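Local coordinates for SusD-like protein BACOVA_02651 (PDB 5E76) that binds xyloglucan at the cell surface of Bacteroides ovatus and probably hands it on for transport into the periplasm, where it is degraded, at residues Asp26-Ser31 against Glu250-Leu255; Gly266-Trp271 against Lys337-Asn342. All coordinates share one frame; numbering follows the deposited sequence.

Contact 1: residues Asp26-Ser31 against Glu250-Leu255; sequences DYNQRS and ECNTLL. With BGC (beta-D-glucopyranose), chain B; XYS (alpha-D-xylopyranose), chain C.
Thr253 and Leu254, in the loop that leads into helix 255-258, press against the carbonyl side of Asn28 and Gln29 in helix 25-38. Thr253 OG1 gives its proton to Gln29 O at 3.0 Å, in the carbonyl plane on a lone pair, with a strongly bent C=O...O angle of 102°. The wider pi-type turn at 27-31 lies at this point of the helix. Beside it, Leu254 lays its isobutyl fork over the same turn: CD2 is 3.1 Å from Asn28 O and 3.8 Å from Arg30 CA, and Leu254 also touches Ile32 and Val33 of the same helix. A torsion that holds CG anti to the Asn28 backbone N (chi1 -168°) carries the amide of Asn28 round to the loop, where ND2 makes a weak bond to Asn252 OD1 at 3.4 Å, the two amide planes 66° apart. The other ends of these amides are gripped more firmly, Asn28 OD1 by Thr347 and Asn252 ND2 by the backbone of Leu345. This buried flank is tight; the sugar side is looser. There Arg30 bends at chi3 and sets its guanidinium with C1 of the chain C xylose over one face and O3 of the chain B glucose in plane at its edge. Arg30 NH1 reaches O2 of that glucose at 3.2 Å and NH2 reaches O3 at 3.4 Å, both weakly, while NH2 also pairs with Asp257. A leucine in place of Arg30 would probably leave Asp257 without its cationic mate and the glucose hydroxyls without these donors. Neutral bonds and methyl packing thus fasten helix to loop, while the charged group that meets the sugar, also held by Asp257 of helix 255-258, offers weak bonds to neutral hydroxyls, as suits a surface that holds glycan by many small contributions.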
ATOM      1  N   ASP A  26      10.593  -0.520  11.075  1.00 55.97           N
ATOM      2  CA  ASP A  26      11.688  -0.486  10.109  1.00 54.66           C
ATOM      3  C   ASP A  26      11.162  -0.344   8.649  1.00 53.03           C
ATOM      4  O   ASP A  26      11.668   0.450   7.834  1.00 52.61           O
ATOM      5  CB  ASP A  26      12.520  -1.760  10.262  1.00 53.81           C
ATOM      6  CG  ASP A  26      13.270  -1.842  11.606  1.00 55.36           C
ATOM      7  OD1 ASP A  26      13.010  -1.020  12.521  1.00 57.15           O
ATOM      8  OD2 ASP A  26      14.135  -2.766  11.743  1.00 54.79           O
ATOM      9  N   TYR A  27      10.149  -1.126   8.313  1.00 52.16           N
ATOM     10  CA  TYR A  27       9.404  -0.914   7.046  1.00 50.90           C
ATOM     11  C   TYR A  27       8.791   0.502   6.940  1.00 51.95           C
ATOM     12  O   TYR A  27       9.056   1.253   5.988  1.00 51.40           O
ATOM     13  CB  TYR A  27       8.293  -1.968   6.908  1.00 50.13           C
ATOM     14  CG  TYR A  27       7.447  -1.827   5.678  1.00 48.91           C
ATOM     15  CD1 TYR A  27       8.037  -1.669   4.443  1.00 47.48           C
ATOM     16  CD2 TYR A  27       6.055  -1.889   5.748  1.00 49.20           C
ATOM     17  CE1 TYR A  27       7.295  -1.554   3.318  1.00 46.40           C
ATOM     18  CE2 TYR A  27       5.288  -1.769   4.613  1.00 48.11           C
ATOM     19  CZ  TYR A  27       5.918  -1.600   3.404  1.00 46.71           C
ATOM     20  OH  TYR A  27       5.227  -1.471   2.244  1.00 45.63           O
ATOM     21  N   ASN A  28       8.001   0.869   7.939  1.00 53.56           N
ATOM     22  CA  ASN A  28       7.161   2.077   7.833  1.00 54.53           C
ATOM     23  C   ASN A  28       7.989   3.356   7.953  1.00 55.59           C
ATOM     24  O   ASN A  28       7.587   4.391   7.440  1.00 55.93           O
ATOM     25  CB  ASN A  28       6.050   2.083   8.889  1.00 56.01           C
ATOM     26  CG  ASN A  28       5.008   3.162   8.621  1.00 56.76           C
ATOM     27  OD1 ASN A  28       4.139   3.000   7.772  1.00 55.78           O
ATOM     28  ND2 ASN A  28       5.110   4.268   9.331  1.00 58.52           N
ATOM     29  N   GLN A  29       9.160   3.248   8.598  1.00 56.10           N
ATOM     30  CA  GLN A  29      10.031   4.391   8.855  1.00 57.27           C
ATOM     31  C   GLN A  29      10.265   5.243   7.600  1.00 56.50           C
ATOM     32  O   GLN A  29      10.364   6.468   7.681  1.00 57.69           O
ATOM     33  CB  GLN A  29      11.384   3.922   9.427  1.00 57.40           C
ATOM     34  CG  GLN A  29      12.404   5.069   9.522  1.00 58.41           C
ATOM     35  CD  GLN A  29      13.756   4.719  10.197  1.00 58.80           C
ATOM     36  OE1 GLN A  29      14.058   3.559  10.503  1.00 58.16           O
ATOM     37  NE2 GLN A  29      14.568   5.751  10.414  1.00 59.93           N
ATOM     38  N   ARG A  30      10.361   4.588   6.450  1.00 54.58           N
ATOM     39  CA  ARG A  30      10.706   5.264   5.209  1.00 53.74           C
ATOM     40  C   ARG A  30      10.442   4.425   3.952  1.00 51.62           C
ATOM     41  O   ARG A  30       9.757   4.880   3.041  1.00 51.10           O
ATOM     42  CB  ARG A  30      12.176   5.682   5.218  1.00 54.01           C
ATOM     43  CG  ARG A  30      12.722   5.974   3.812  1.00 52.69           C
ATOM     44  CD  ARG A  30      13.954   6.865   3.841  1.00 53.50           C
ATOM     45  NE  ARG A  30      13.629   8.153   4.431  1.00 55.40           N
ATOM     46  CZ  ARG A  30      14.497   8.940   5.057  1.00 56.82           C
ATOM     47  NH1 ARG A  30      15.770   8.579   5.181  1.00 56.56           N
ATOM     48  NH2 ARG A  30      14.092  10.094   5.582  1.00 58.56           N
ATOM     49  N   SER A  31      11.007   3.227   3.899  1.00 50.45           N
ATOM     50  CA  SER A  31      11.093   2.438   2.682  1.00 48.42           C
ATOM     51  C   SER A  31       9.730   2.222   2.045  1.00 47.68           C
ATOM     52  O   SER A  31       9.606   2.167   0.836  1.00 46.35           O
ATOM     53  CB  SER A  31      11.730   1.100   3.000  1.00 47.58           C
ATOM     54  OG  SER A  31      10.958   0.360   3.926  1.00 48.08           O
ATOM     55  N   GLU A 250       7.849   3.523  17.619  1.00 68.05           N
ATOM     56  CA  GLU A 250       6.418   3.392  17.732  1.00 68.37           C
ATOM     57  C   GLU A 250       5.641   4.623  17.251  1.00 68.85           C
ATOM     58  O   GLU A 250       4.410   4.649  17.354  1.00 69.27           O
ATOM     59  CB  GLU A 250       6.056   3.050  19.180  1.00 70.17           C
ATOM     60  CG  GLU A 250       6.400   4.121  20.203  1.00 72.36           C
ATOM     61  CD  GLU A 250       5.824   3.816  21.577  1.00 74.18           C
ATOM     62  OE1 GLU A 250       5.673   2.611  21.903  1.00 73.78           O
ATOM     63  OE2 GLU A 250       5.515   4.781  22.320  1.00 76.06           O
ATOM     64  N   CYS A 251       6.359   5.603  16.696  1.00 68.76           N
ATOM     65  CA  CYS A 251       5.744   6.694  15.934  1.00 68.80           C
ATOM     66  C   CYS A 251       5.821   6.474  14.428  1.00 66.63           C
ATOM     67  O   CYS A 251       6.618   5.676  13.928  1.00 65.16           O
ATOM     68  CB  CYS A 251       6.422   8.007  16.238  1.00 70.21           C
ATOM     69  SG  CYS A 251       8.139   7.849  15.921  1.00 69.37           S
ATOM     70  N   ASN A 252       4.996   7.239  13.729  1.00 66.56           N
ATOM     71  CA  ASN A 252       4.951   7.314  12.284  1.00 64.81           C
ATOM     72  C   ASN A 252       5.918   8.399  11.817  1.00 65.03           C
ATOM     73  O   ASN A 252       5.633   9.581  11.948  1.00 66.34           O
ATOM     74  CB  ASN A 252       3.517   7.631  11.860  1.00 64.86           C
ATOM     75  CG  ASN A 252       3.297   7.552  10.379  1.00 63.02           C
ATOM     76  OD1 ASN A 252       4.225   7.560   9.578  1.00 61.87           O
ATOM     77  ND2 ASN A 252       2.047   7.497  10.008  1.00 62.80           N
ATOM     78  N   THR A 253       7.057   8.006  11.273  1.00 63.81           N
ATOM     79  CA  THR A 253       8.113   8.956  10.957  1.00 64.15           C
ATOM     80  C   THR A 253       8.046   9.558   9.555  1.00 63.06           C
ATOM     81  O   THR A 253       8.958  10.289   9.135  1.00 63.16           O
ATOM     82  CB  THR A 253       9.471   8.275  11.129  1.00 63.55           C
ATOM     83  OG1 THR A 253       9.411   7.005  10.485  1.00 61.61           O
ATOM     84  CG2 THR A 253       9.763   8.053  12.598  1.00 65.10           C
ATOM     85  N   LEU A 254       6.953   9.284   8.845  1.00 62.12           N
ATOM     86  CA  LEU A 254       6.870   9.619   7.421  1.00 60.81           C
ATOM     87  C   LEU A 254       6.603  11.102   7.155  1.00 62.01           C
ATOM     88  O   LEU A 254       6.804  11.575   6.036  1.00 61.21           O
ATOM     89  CB  LEU A 254       5.790   8.754   6.733  1.00 59.36           C
ATOM     90  CG  LEU A 254       6.129   7.246   6.613  1.00 57.75           C
ATOM     91  CD1 LEU A 254       4.960   6.470   6.001  1.00 56.55           C
ATOM     92  CD2 LEU A 254       7.399   7.023   5.791  1.00 56.42           C
ATOM     93  N   LEU A 255       6.185  11.834   8.181  1.00 63.98           N
ATOM     94  CA  LEU A 255       5.777  13.236   8.037  1.00 65.32           C
ATOM     95  C   LEU A 255       6.715  14.136   7.205  1.00 65.19           C
ATOM     96  O   LEU A 255       6.271  14.808   6.269  1.00 64.95           O
ATOM     97  CB  LEU A 255       5.627  13.840   9.429  1.00 67.57           C
ATOM     98  CG  LEU A 255       4.963  15.200   9.518  1.00 69.22           C
ATOM     99  CD1 LEU A 255       3.468  14.999   9.408  1.00 69.15           C
ATOM    100  CD2 LEU A 255       5.354  15.854  10.798  1.00 71.34           C
TER
HETATM  101  C2  BGC B   3      16.718  10.845   8.565  1.00 73.69           C
HETATM  102  C3  BGC B   3      17.456  11.798   7.713  1.00 71.61           C
HETATM  103  C4  BGC B   3      17.258  13.158   8.196  1.00 71.65           C
HETATM  104  C5  BGC B   3      17.755  13.258   9.573  1.00 71.76           C
HETATM  105  C6  BGC B   3      17.725  14.695  10.055  1.00 81.01           C
HETATM  106  C1  BGC B   3      17.234  10.922  10.021  1.00 71.42           C
HETATM  107  O2  BGC B   3      16.873   9.533   8.041  1.00 71.03           O
HETATM  108  O3  BGC B   3      17.018  11.643   6.323  1.00 64.54           O
HETATM  109  O4  BGC B   3      17.995  14.115   7.374  1.00 66.21           O
HETATM  110  O5  BGC B   3      16.963  12.373  10.435  1.00 67.85           O
HETATM  111  O6  BGC B   3      17.411  14.727  11.427  1.00 83.13           O
HETATM  112  C1  XYS C   8      16.576  10.810   3.014  1.00 60.26           C
HETATM  113  C2  XYS C   8      17.948  10.155   3.113  1.00 65.01           C
HETATM  114  C3  XYS C   8      18.896  10.702   2.051  1.00 63.57           C
HETATM  115  C4  XYS C   8      18.243  10.687   0.673  1.00 60.18           C
HETATM  116  C5  XYS C   8      16.850  11.304   0.721  1.00 54.45           C
HETATM  117  O2  XYS C   8      18.499  10.390   4.413  1.00 63.70           O
HETATM  118  O3  XYS C   8      20.092   9.913   2.024  1.00 62.31           O
HETATM  119  O4  XYS C   8      19.059  11.414  -0.252  1.00 61.14           O
HETATM  120  O5  XYS C   8      16.058  10.631   1.697  1.00 55.10           O

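Contact 2: residues Gly266-Trp271 against Lys337-Asn342; sequences GGVNCW and KVKQMN. With XYS (alpha-D-xylopyranose), chain D; BGC (beta-D-glucopyranose), chain E; BGC (beta-D-glucopyranose), chain F.
Segments 266-271 and 337-342 are both irregular and run 36° apart where they touch, with the CA atoms of Asn269 and Gln340 5.4 Å from each other. Val268 wedges against the 338-340 backbone. With CG1 anti to its own N (chi1 171°), that methyl of Val268 sits 3.0 Å from Gln340 N, while Val268 CG2 lies 3.2 Å from Val338 O; the end of the Lys339 chain, CD to NZ, folds back along the valine. Nearer the sugar, the amides of Asn269 and Gln340 lie side by side, pointing the same way. Asn269 ND2 sends a nearly straight bond to Gln340 OE1 (3.1 Å, 165°), which fixes the rotation of the glutamine amide and leaves Gln340 NE2 facing O2 of the chain D xylose at 3.2 Å. Beyond them Trp271 CH2 packs on Met341 CG at 4.2 Å. One face of the indole takes C5 of the chain F glucose, and Asp257 accepts the NE1 proton. An aromatic platform under a sugar ring is characteristic of carbohydrate-binding sites; here an amide pair stands beside it, in which Asn269, itself part of the pocket, steadies the Gln340 amide toward a xylose branch.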
ATOM      1  N   GLY A 266       2.242  23.471   9.814  1.00 79.56           N
ATOM      2  CA  GLY A 266       2.200  24.367  10.947  1.00 81.95           C
ATOM      3  C   GLY A 266       3.590  24.648  11.478  1.00 82.65           C
ATOM      4  O   GLY A 266       3.810  24.642  12.683  1.00 83.98           O
ATOM      5  N   GLY A 267       4.531  24.860  10.563  1.00 81.73           N
ATOM      6  CA  GLY A 267       5.895  25.190  10.906  1.00 82.33           C
ATOM      7  C   GLY A 267       6.892  24.030  10.974  1.00 80.82           C
ATOM      8  O   GLY A 267       8.083  24.254  10.775  1.00 80.75           O
ATOM      9  N   VAL A 268       6.423  22.811  11.253  1.00 79.70           N
ATOM     10  CA  VAL A 268       7.311  21.669  11.530  1.00 78.52           C
ATOM     11  C   VAL A 268       8.275  21.351  10.382  1.00 76.73           C
ATOM     12  O   VAL A 268       7.932  21.482   9.215  1.00 75.62           O
ATOM     13  CB  VAL A 268       6.490  20.405  11.862  1.00 77.52           C
ATOM     14  CG1 VAL A 268       7.375  19.178  11.935  1.00 76.07           C
ATOM     15  CG2 VAL A 268       5.745  20.598  13.178  1.00 79.40           C
ATOM     16  N   ASN A 269       9.487  20.930  10.728  1.00 76.50           N
ATOM     17  CA  ASN A 269      10.531  20.701   9.726  1.00 75.01           C
ATOM     18  C   ASN A 269      10.158  19.572   8.758  1.00 72.63           C
ATOM     19  O   ASN A 269       9.602  18.550   9.172  1.00 71.95           O
ATOM     20  CB  ASN A 269      11.863  20.382  10.411  1.00 75.31           C
ATOM     21  CG  ASN A 269      13.021  20.281   9.429  1.00 74.04           C
ATOM     22  OD1 ASN A 269      13.110  21.050   8.472  1.00 73.92           O
ATOM     23  ND2 ASN A 269      13.925  19.337   9.676  1.00 73.17           N
ATOM     24  N   CYS A 270      10.460  19.775   7.477  1.00 71.45           N
ATOM     25  CA  CYS A 270      10.185  18.784   6.440  1.00 69.20           C
ATOM     26  C   CYS A 270      11.026  19.116   5.225  1.00 68.26           C
ATOM     27  O   CYS A 270      11.681  20.172   5.194  1.00 69.46           O
ATOM     28  CB  CYS A 270       8.691  18.745   6.077  1.00 68.90           C
ATOM     29  SG  CYS A 270       7.996  20.327   5.545  1.00 70.28           S
ATOM     30  N   TRP A 271      11.014  18.224   4.231  1.00 66.18           N
ATOM     31  CA  TRP A 271      11.940  18.344   3.115  1.00 65.15           C
ATOM     32  C   TRP A 271      11.537  17.606   1.853  1.00 63.04           C
ATOM     33  O   TRP A 271      12.317  17.557   0.911  1.00 62.04           O
ATOM     34  CB  TRP A 271      13.328  17.835   3.559  1.00 64.94           C
ATOM     35  CG  TRP A 271      13.224  16.498   4.183  1.00 64.03           C
ATOM     36  CD1 TRP A 271      12.919  15.324   3.556  1.00 62.06           C
ATOM     37  CD2 TRP A 271      13.396  16.182   5.569  1.00 65.10           C
ATOM     38  NE1 TRP A 271      12.883  14.303   4.462  1.00 61.86           N
ATOM     39  CE2 TRP A 271      13.181  14.797   5.705  1.00 63.70           C
ATOM     40  CE3 TRP A 271      13.719  16.933   6.708  1.00 67.16           C
ATOM     41  CZ2 TRP A 271      13.284  14.145   6.936  1.00 64.31           C
ATOM     42  CZ3 TRP A 271      13.809  16.287   7.926  1.00 67.74           C
ATOM     43  CH2 TRP A 271      13.595  14.911   8.035  1.00 66.34           C
ATOM     44  N   LYS A 337      -0.431  16.928  17.791  1.00 82.34           N
ATOM     45  CA  LYS A 337       0.380  15.717  17.579  1.00 80.61           C
ATOM     46  C   LYS A 337       1.145  15.669  16.242  1.00 78.65           C
ATOM     47  O   LYS A 337       1.153  14.638  15.567  1.00 76.73           O
ATOM     48  CB  LYS A 337      -0.518  14.479  17.682  1.00 79.72           C
ATOM     49  CG  LYS A 337      -1.465  14.496  18.885  1.00 81.59           C
ATOM     50  CD  LYS A 337      -0.681  14.362  20.188  1.00 83.00           C
ATOM     51  CE  LYS A 337      -1.584  14.463  21.408  1.00 85.02           C
ATOM     52  NZ  LYS A 337      -2.804  13.605  21.240  1.00 84.32           N
ATOM     53  N   VAL A 338       1.804  16.770  15.885  1.00 79.20           N
ATOM     54  CA  VAL A 338       2.602  16.847  14.659  1.00 77.57           C
ATOM     55  C   VAL A 338       3.972  17.455  14.937  1.00 78.30           C
ATOM     56  O   VAL A 338       4.090  18.653  15.170  1.00 79.88           O
ATOM     57  CB  VAL A 338       1.900  17.696  13.575  1.00 77.31           C
ATOM     58  CG1 VAL A 338       2.798  17.904  12.355  1.00 75.88           C
ATOM     59  CG2 VAL A 338       0.590  17.048  13.169  1.00 76.41           C
ATOM     60  N   LYS A 339       5.007  16.625  14.915  1.00 77.19           N
ATOM     61  CA  LYS A 339       6.381  17.132  14.909  1.00 77.51           C
ATOM     62  C   LYS A 339       7.199  16.361  13.862  1.00 75.27           C
ATOM     63  O   LYS A 339       6.736  15.347  13.336  1.00 73.62           O
ATOM     64  CB  LYS A 339       7.025  17.036  16.297  1.00 79.04           C
ATOM     65  CG  LYS A 339       8.492  17.572  16.351  1.00 79.48           C
ATOM     66  CD  LYS A 339       8.617  19.019  15.793  1.00 80.37           C
ATOM     67  CE  LYS A 339       9.987  19.296  15.182  1.00 79.79           C
ATOM     68  NZ  LYS A 339       9.996  20.443  14.208  1.00 79.92           N
ATOM     69  N   GLN A 340       8.385  16.860  13.529  1.00 75.25           N
ATOM     70  CA  GLN A 340       9.193  16.251  12.478  1.00 73.23           C
ATOM     71  C   GLN A 340       9.342  14.751  12.717  1.00 71.90           C
ATOM     72  O   GLN A 340       9.488  14.307  13.864  1.00 72.81           O
ATOM     73  CB  GLN A 340      10.573  16.918  12.379  1.00 73.71           C
ATOM     74  CG  GLN A 340      11.642  16.423  13.338  1.00 74.22           C
ATOM     75  CD  GLN A 340      13.024  16.790  12.844  1.00 73.94           C
ATOM     76  OE1 GLN A 340      13.210  17.854  12.251  1.00 74.42           O
ATOM     77  NE2 GLN A 340      14.009  15.901  13.074  1.00 73.20           N
ATOM     78  N   MET A 341       9.268  13.987  11.633  1.00 69.81           N
ATOM     79  CA  MET A 341       9.304  12.535  11.716  1.00 68.41           C
ATOM     80  C   MET A 341       8.349  11.993  12.791  1.00 69.29           C
ATOM     81  O   MET A 341       8.665  11.011  13.487  1.00 69.14           O
ATOM     82  CB  MET A 341      10.726  12.049  11.995  1.00 68.10           C
ATOM     83  CG  MET A 341      11.777  12.467  10.972  1.00 67.22           C
ATOM     84  SD  MET A 341      13.388  11.628  11.268  1.00 66.60           S
ATOM     85  CE  MET A 341      12.952   9.959  10.800  1.00 64.42           C
ATOM     86  N   ASN A 342       7.188  12.642  12.928  1.00 70.27           N
ATOM     87  CA  ASN A 342       6.156  12.191  13.867  1.00 71.14           C
ATOM     88  C   ASN A 342       4.773  12.635  13.399  1.00 71.24           C
ATOM     89  O   ASN A 342       4.232  13.689  13.778  1.00 72.87           O
ATOM     90  CB  ASN A 342       6.460  12.681  15.292  1.00 73.36           C
ATOM     91  CG  ASN A 342       5.952  11.721  16.369  1.00 73.89           C
ATOM     92  OD1 ASN A 342       4.831  11.219  16.304  1.00 73.54           O
ATOM     93  ND2 ASN A 342       6.790  11.451  17.355  1.00 74.77           N
TER
HETATM   94  C1  XYS D   9      17.625  15.633  12.578  1.00 85.68           C
HETATM   95  C2  XYS D   9      17.355  17.089  12.350  1.00 87.12           C
HETATM   96  C3  XYS D   9      18.645  17.681  11.744  1.00 87.16           C
HETATM   97  C4  XYS D   9      19.793  17.472  12.754  1.00 87.99           C
HETATM   98  C5  XYS D   9      19.891  15.948  12.991  1.00 86.75           C
HETATM   99  O2  XYS D   9      16.394  17.174  11.330  1.00 86.42           O
HETATM  100  O3  XYS D   9      18.465  19.071  11.675  1.00 88.58           O
HETATM  101  O4  XYS D   9      20.987  17.836  12.116  1.00 87.91           O
HETATM  102  O5  XYS D   9      18.618  15.526  13.491  1.00 86.63           O
HETATM  103  C2  BGC E   5      15.749  16.682   0.411  1.00 61.80           C
HETATM  104  C3  BGC E   5      16.225  16.671  -0.987  1.00 61.49           C
HETATM  105  C4  BGC E   5      17.306  17.635  -1.164  1.00 60.24           C
HETATM  106  C5  BGC E   5      18.449  17.361  -0.277  1.00 65.69           C
HETATM  107  C6  BGC E   5      19.455  18.476  -0.449  1.00 73.88           C
HETATM  108  C1  BGC E   5      16.900  16.252   1.343  1.00 60.92           C
HETATM  109  O2  BGC E   5      14.622  15.825   0.571  1.00 60.38           O
HETATM  110  O3  BGC E   5      15.105  16.962  -1.897  1.00 64.78           O
HETATM  111  O4  BGC E   5      17.809  17.603  -2.534  1.00 68.73           O
HETATM  112  O5  BGC E   5      18.016  17.276   1.119  1.00 62.91           O
HETATM  113  O6  BGC E   5      20.206  18.676   0.737  1.00 78.54           O
HETATM  114  C2  BGC F   4      18.247  15.925   5.917  1.00 65.16           C
HETATM  115  C3  BGC F   4      17.704  16.680   4.710  1.00 64.70           C
HETATM  116  C4  BGC F   4      17.472  15.739   3.534  1.00 62.54           C
HETATM  117  C5  BGC F   4      16.690  14.504   3.965  1.00 61.56           C
HETATM  118  C6  BGC F   4      16.524  13.527   2.807  1.00 59.29           C
HETATM  119  C1  BGC F   4      17.417  14.680   6.205  1.00 76.54           C
HETATM  120  O2  BGC F   4      18.238  16.783   7.063  1.00 67.35           O
HETATM  121  O3  BGC F   4      18.629  17.705   4.329  1.00 65.39           O
HETATM  122  O4  BGC F   4      16.753  16.426   2.503  1.00 73.37           O
HETATM  123  O5  BGC F   4      17.370  13.859   5.041  1.00 70.22           O
HETATM  124  O6  BGC F   4      16.475  12.186   3.308  1.00 61.57           O

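From the N terminus the chain enters helix 25-38, passes through a long, largely helical run, and returns after strand 236-240, where contact 1 closes a loop of 218 residues by setting 250-255 on helix 25-38. Contact 2 opens later and closes a shorter one, 266-271 to 337-342, so the two stand in series, neither nested nor crossed. Helix 255-258, which begins at the end of contact 1, joins them in space: Leu255 CD2 is 3.6 Å from Val338 CG1, and Asp257 serves both Arg30 and Trp271. Together they tie helix 25-38 to the loops before strands 275-276 and 347-351, consistent with a shared glycan-binding face.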